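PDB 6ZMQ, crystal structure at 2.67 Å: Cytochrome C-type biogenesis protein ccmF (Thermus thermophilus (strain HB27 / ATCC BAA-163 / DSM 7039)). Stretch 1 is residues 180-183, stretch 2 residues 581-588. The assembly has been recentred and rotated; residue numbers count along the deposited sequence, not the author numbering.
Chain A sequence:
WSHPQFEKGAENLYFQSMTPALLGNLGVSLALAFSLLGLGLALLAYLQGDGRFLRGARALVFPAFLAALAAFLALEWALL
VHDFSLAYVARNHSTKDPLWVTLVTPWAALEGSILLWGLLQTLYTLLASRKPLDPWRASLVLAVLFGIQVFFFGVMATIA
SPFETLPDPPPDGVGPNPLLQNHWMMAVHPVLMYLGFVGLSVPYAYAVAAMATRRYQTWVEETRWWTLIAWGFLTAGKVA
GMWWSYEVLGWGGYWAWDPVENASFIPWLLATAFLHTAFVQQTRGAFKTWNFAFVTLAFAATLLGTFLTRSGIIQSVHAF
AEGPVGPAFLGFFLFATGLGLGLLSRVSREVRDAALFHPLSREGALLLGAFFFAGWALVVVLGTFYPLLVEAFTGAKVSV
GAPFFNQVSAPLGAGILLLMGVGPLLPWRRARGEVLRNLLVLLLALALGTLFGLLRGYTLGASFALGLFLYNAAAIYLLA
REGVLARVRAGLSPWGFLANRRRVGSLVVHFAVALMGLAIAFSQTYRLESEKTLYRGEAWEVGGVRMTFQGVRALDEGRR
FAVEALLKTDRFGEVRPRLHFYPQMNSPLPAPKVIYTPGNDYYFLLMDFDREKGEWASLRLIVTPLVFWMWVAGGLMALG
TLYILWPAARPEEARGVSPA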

ATOM      1  N   LEU A 180       1.544 -20.145  -7.504  1.00 66.45           N
ATOM      2  CA  LEU A 180       2.941 -20.490  -7.710  1.00 73.88           C
ATOM      3  C   LEU A 180       3.598 -20.672  -6.341  1.00 86.39           C
ATOM      4  O   LEU A 180       4.743 -21.100  -6.236  1.00 85.79           O
ATOM      5  CB  LEU A 180       3.613 -19.390  -8.562  1.00 75.61           C
ATOM      6  CG  LEU A 180       5.066 -19.286  -9.066  1.00 82.82           C
ATOM      7  CD1 LEU A 180       6.095 -18.754  -8.057  1.00 79.65           C
ATOM      8  CD2 LEU A 180       5.497 -20.630  -9.618  1.00 91.61           C
ATOM      9  N   GLN A 181       2.943 -20.140  -5.320  1.00 93.27           N
ATOM     10  CA  GLN A 181       3.661 -19.933  -4.038  1.00 85.17           C
ATOM     11  C   GLN A 181       3.224 -20.832  -2.896  1.00 92.53           C
ATOM     12  O   GLN A 181       2.665 -21.880  -3.124  1.00 93.78           O
ATOM     13  CB  GLN A 181       3.346 -18.509  -3.597  1.00 65.61           C
ATOM     14  CG  GLN A 181       1.963 -18.073  -4.024  1.00 64.71           C
ATOM     15  CD  GLN A 181       0.840 -18.865  -3.416  1.00 65.51           C
ATOM     16  OE1 GLN A 181       0.967 -19.476  -2.364  1.00 59.90           O
ATOM     17  NE2 GLN A 181      -0.304 -18.812  -4.070  1.00 69.01           N
ATOM     18  N   ASN A 182       3.465 -20.327  -1.696  1.00 89.29           N
ATOM     19  CA  ASN A 182       3.105 -20.997  -0.453  1.00 88.69           C
ATOM     20  C   ASN A 182       2.791 -20.014   0.675  1.00 71.28           C
ATOM     21  O   ASN A 182       2.999 -20.342   1.847  1.00 50.07           O
ATOM     22  CB  ASN A 182       4.204 -21.980  -0.026  1.00 97.77           C
ATOM     23  CG  ASN A 182       5.548 -21.309   0.190  1.00 93.37           C
ATOM     24  OD1 ASN A 182       6.365 -21.215  -0.727  1.00 99.65           O
ATOM     25  ND2 ASN A 182       5.803 -20.880   1.420  1.00 87.00           N
ATOM     26  N   HIS A 183       2.301 -18.814   0.361  1.00 77.25           N
ATOM     27  CA  HIS A 183       1.855 -17.917   1.421  1.00 63.87           C
ATOM     28  C   HIS A 183       0.623 -17.156   0.957  1.00 61.67           C
ATOM     29  O   HIS A 183       0.406 -16.951  -0.239  1.00 73.46           O
ATOM     30  CB  HIS A 183       2.945 -16.928   1.854  1.00 52.29           C
ATOM     31  CG  HIS A 183       2.679 -16.261   3.175  1.00 50.45           C
ATOM     32  ND1 HIS A 183       2.807 -16.912   4.383  1.00 51.65           N
ATOM     33  CD2 HIS A 183       2.307 -14.992   3.472  1.00 49.58           C
ATOM     34  CE1 HIS A 183       2.521 -16.076   5.366  1.00 51.10           C
ATOM     35  NE2 HIS A 183       2.211 -14.905   4.840  1.00 44.19           N
TER
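Stretch 2, residues 581-588: FYPQMNSP

How does the backbone of stretch 2 lie against stretch 1? Neither segment forms a clear helix or strand across the contact, and no ladder of backbone hydrogen bonds joins them. The nearest pair of CA atoms, Leu180 CA and Asn586 CA, is 6.9 Å apart; stretch 2 reaches across with side chains, which meet both side chains and carbonyls of stretch 1. The order is antiparallel in the sense of sequence: Leu180 meets Ser587 near the end of stretch 2, whereas Asn182 meets Tyr582 near its start. Stretch 2 begins extended, with phi/psi of -122/128 at Tyr582 and -96/118 at Gln584, then turns at Met585 and Asn586, where psi falls to -29 and -53, before Ser587 opens out again at -73/169.

What does Leu180 do at one end of the contact? Its CA-to-CB bond points sideways, yet chi1 in t and chi2 in m carry the end of the side chain nearer to stretch 2. As a result Leu180 CD2 lies 3.7 Å from Ser587 CB, an ordinary van der Waals distance. Ser587 points its CA-to-CB bond toward stretch 1, which sets CB against the methyl; chi1 in t leaves Ser587 OG also close, 4.0 Å from Leu180 CD2.

Why does Gln584 occupy the middle without forming a hydrogen bond? Its chi1 is t and its chi2 lies off the wells at 131°, an extended course that takes the amide to the backbone of stretch 1. There Gln584 NE2 stands 3.9 Å from Leu180 O and 4.0 Å from Gln181 O. Both carbonyls suit the polarity of an amide nitrogen, but these separations are too long for hydrogen bonds. The side chain of Gln181 takes no part, for its CA-to-CB bond points away; instead it curls back, with chi1 off the wells at 32° and chi2 in p (63°), within its own stretch, where Gln181 OE1 accepts a weak hydrogen bond from His183 N at 3.1 Å, with an angle of 129°.

How does Asn182 close the other end? Its CA-to-CB bond points toward stretch 2, and chi1 of 59° (p) with chi2 of -91° sets the amide beside Tyr582 and Gln584. Asn182 OD1 approaches Tyr582 CE2 obliquely at 3.7 Å. The CA-to-CB bond of Tyr582 points toward stretch 1, and with chi1 in m (-51°) its CE2 comes beside the asparagine oxygen. The same Asn182 OD1 is 3.9 Å from Gln584 OE1, an approach between two atoms modelled as oxygens that offers no hydrogen bond. The two stretches together bury 252 Å², a modest contact of packing and loose polar proximity.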

ATOM      1  N   PHE A 581      13.848 -24.898   3.364  1.00 53.79           N
ATOM      2  CA  PHE A 581      14.255 -24.708   1.974  1.00 52.22           C
ATOM      3  C   PHE A 581      13.294 -25.471   1.084  1.00 58.55           C
ATOM      4  O   PHE A 581      12.871 -26.572   1.454  1.00 64.04           O
ATOM      5  CB  PHE A 581      15.666 -25.241   1.734  1.00 47.15           C
ATOM      6  CG  PHE A 581      16.483 -24.414   0.801  1.00 74.43           C
ATOM      7  CD1 PHE A 581      15.899 -23.735  -0.255  1.00 87.66           C
ATOM      8  CD2 PHE A 581      17.855 -24.339   0.965  1.00 88.34           C
ATOM      9  CE1 PHE A 581      16.662 -22.978  -1.110  1.00 95.61           C
ATOM     10  CE2 PHE A 581      18.624 -23.577   0.110  1.00 94.23           C
ATOM     11  CZ  PHE A 581      18.030 -22.896  -0.933  1.00 96.72           C
ATOM     12  N   TYR A 582      12.985 -24.941  -0.100  1.00 58.68           N
ATOM     13  CA  TYR A 582      12.196 -25.723  -1.042  1.00 68.69           C
ATOM     14  C   TYR A 582      12.929 -25.897  -2.359  1.00 81.58           C
ATOM     15  O   TYR A 582      13.062 -24.924  -3.114  1.00 91.82           O
ATOM     16  CB  TYR A 582      10.841 -25.093  -1.333  1.00 63.38           C
ATOM     17  CG  TYR A 582      10.087 -24.744  -0.111  1.00 61.46           C
ATOM     18  CD1 TYR A 582       9.784 -25.720   0.824  1.00 63.53           C
ATOM     19  CD2 TYR A 582       9.599 -23.461   0.073  1.00 66.09           C
ATOM     20  CE1 TYR A 582       9.085 -25.411   1.949  1.00 66.83           C
ATOM     21  CE2 TYR A 582       8.858 -23.148   1.176  1.00 75.49           C
ATOM     22  CZ  TYR A 582       8.611 -24.125   2.125  1.00 77.06           C
ATOM     23  OH  TYR A 582       7.882 -23.835   3.253  1.00 84.89           O
ATOM     24  N   PRO A 583      13.124 -27.189  -2.936  1.00 73.82           N
ATOM     25  CA  PRO A 583      13.378 -27.787  -4.475  1.00 78.17           C
ATOM     26  C   PRO A 583      11.848 -27.624  -4.670  1.00 90.21           C
ATOM     27  O   PRO A 583      11.149 -28.440  -4.156  1.00 94.89           O
ATOM     28  CB  PRO A 583      14.055 -29.095  -4.105  1.00 68.47           C
ATOM     29  CG  PRO A 583      14.754 -28.740  -2.857  1.00 55.17           C
ATOM     30  CD  PRO A 583      13.551 -28.289  -2.094  1.00 62.91           C
ATOM     31  N   GLN A 584      11.332 -26.498  -5.221  1.00 96.95           N
ATOM     32  CA  GLN A 584       9.896 -26.375  -5.465  1.00 95.42           C
ATOM     33  C   GLN A 584       9.631 -26.768  -6.915  1.00111.60           C
ATOM     34  O   GLN A 584      10.157 -26.141  -7.833  1.00121.84           O
ATOM     35  CB  GLN A 584       9.406 -24.963  -5.139  1.00 87.44           C
ATOM     36  CG  GLN A 584       7.878 -24.810  -5.074  1.00 81.59           C
ATOM     37  CD  GLN A 584       7.408 -24.090  -3.811  1.00 72.83           C
ATOM     38  OE1 GLN A 584       8.203 -23.797  -2.920  1.00 77.49           O
ATOM     39  NE2 GLN A 584       6.110 -23.814  -3.731  1.00 61.76           N
ATOM     40  N   MET A 585       8.835 -27.826  -7.113  1.00100.20           N
ATOM     41  CA  MET A 585       8.733 -28.496  -8.413  1.00104.48           C
ATOM     42  C   MET A 585       8.071 -27.638  -9.502  1.00100.71           C
ATOM     43  O   MET A 585       8.382 -27.815 -10.687  1.00100.81           O
ATOM     44  CB  MET A 585       7.968 -29.810  -8.245  1.00116.22           C
ATOM     45  CG  MET A 585       8.517 -30.758  -7.176  1.00105.65           C
ATOM     46  SD  MET A 585      10.135 -31.473  -7.547  1.00 84.71           S
ATOM     47  CE  MET A 585      11.141 -30.833  -6.212  1.00 70.31           C
ATOM     48  N   ASN A 586       7.163 -26.723  -9.128  1.00110.02           N
ATOM     49  CA  ASN A 586       6.284 -26.056 -10.100  1.00121.24           C
ATOM     50  C   ASN A 586       7.027 -25.050 -10.973  1.00133.55           C
ATOM     51  O   ASN A 586       6.943 -25.091 -12.205  1.00137.32           O
ATOM     52  CB  ASN A 586       5.144 -25.348  -9.377  1.00114.54           C
ATOM     53  CG  ASN A 586       3.868 -25.330 -10.185  1.00 87.32           C
ATOM     54  OD1 ASN A 586       3.761 -24.637 -11.196  1.00 84.91           O
ATOM     55  ND2 ASN A 586       2.901 -26.139  -9.769  1.00 65.30           N
ATOM     56  N   SER A 587       7.751 -24.136 -10.341  1.00134.09           N
ATOM     57  CA  SER A 587       8.596 -23.142 -10.995  1.00118.90           C
ATOM     58  C   SER A 587       9.831 -23.873 -11.546  1.00128.23           C
ATOM     59  O   SER A 587      10.046 -25.038 -11.196  1.00133.53           O
ATOM     60  CB  SER A 587       8.895 -22.053  -9.956  1.00123.21           C
ATOM     61  OG  SER A 587       9.386 -20.850 -10.526  1.00112.65           O
ATOM     62  N   PRO A 588      10.718 -23.224 -12.434  1.00120.82           N
ATOM     63  CA  PRO A 588      11.819 -24.001 -13.058  1.00127.97           C
ATOM     64  C   PRO A 588      12.871 -24.591 -12.121  1.00127.30           C
ATOM     65  O   PRO A 588      14.030 -24.161 -12.095  1.00130.73           O
ATOM     66  CB  PRO A 588      12.464 -22.978 -14.005  1.00121.87           C
ATOM     67  CG  PRO A 588      12.108 -21.667 -13.445  1.00118.11           C
ATOM     68  CD  PRO A 588      10.683 -21.881 -13.048  1.00117.63           C
TER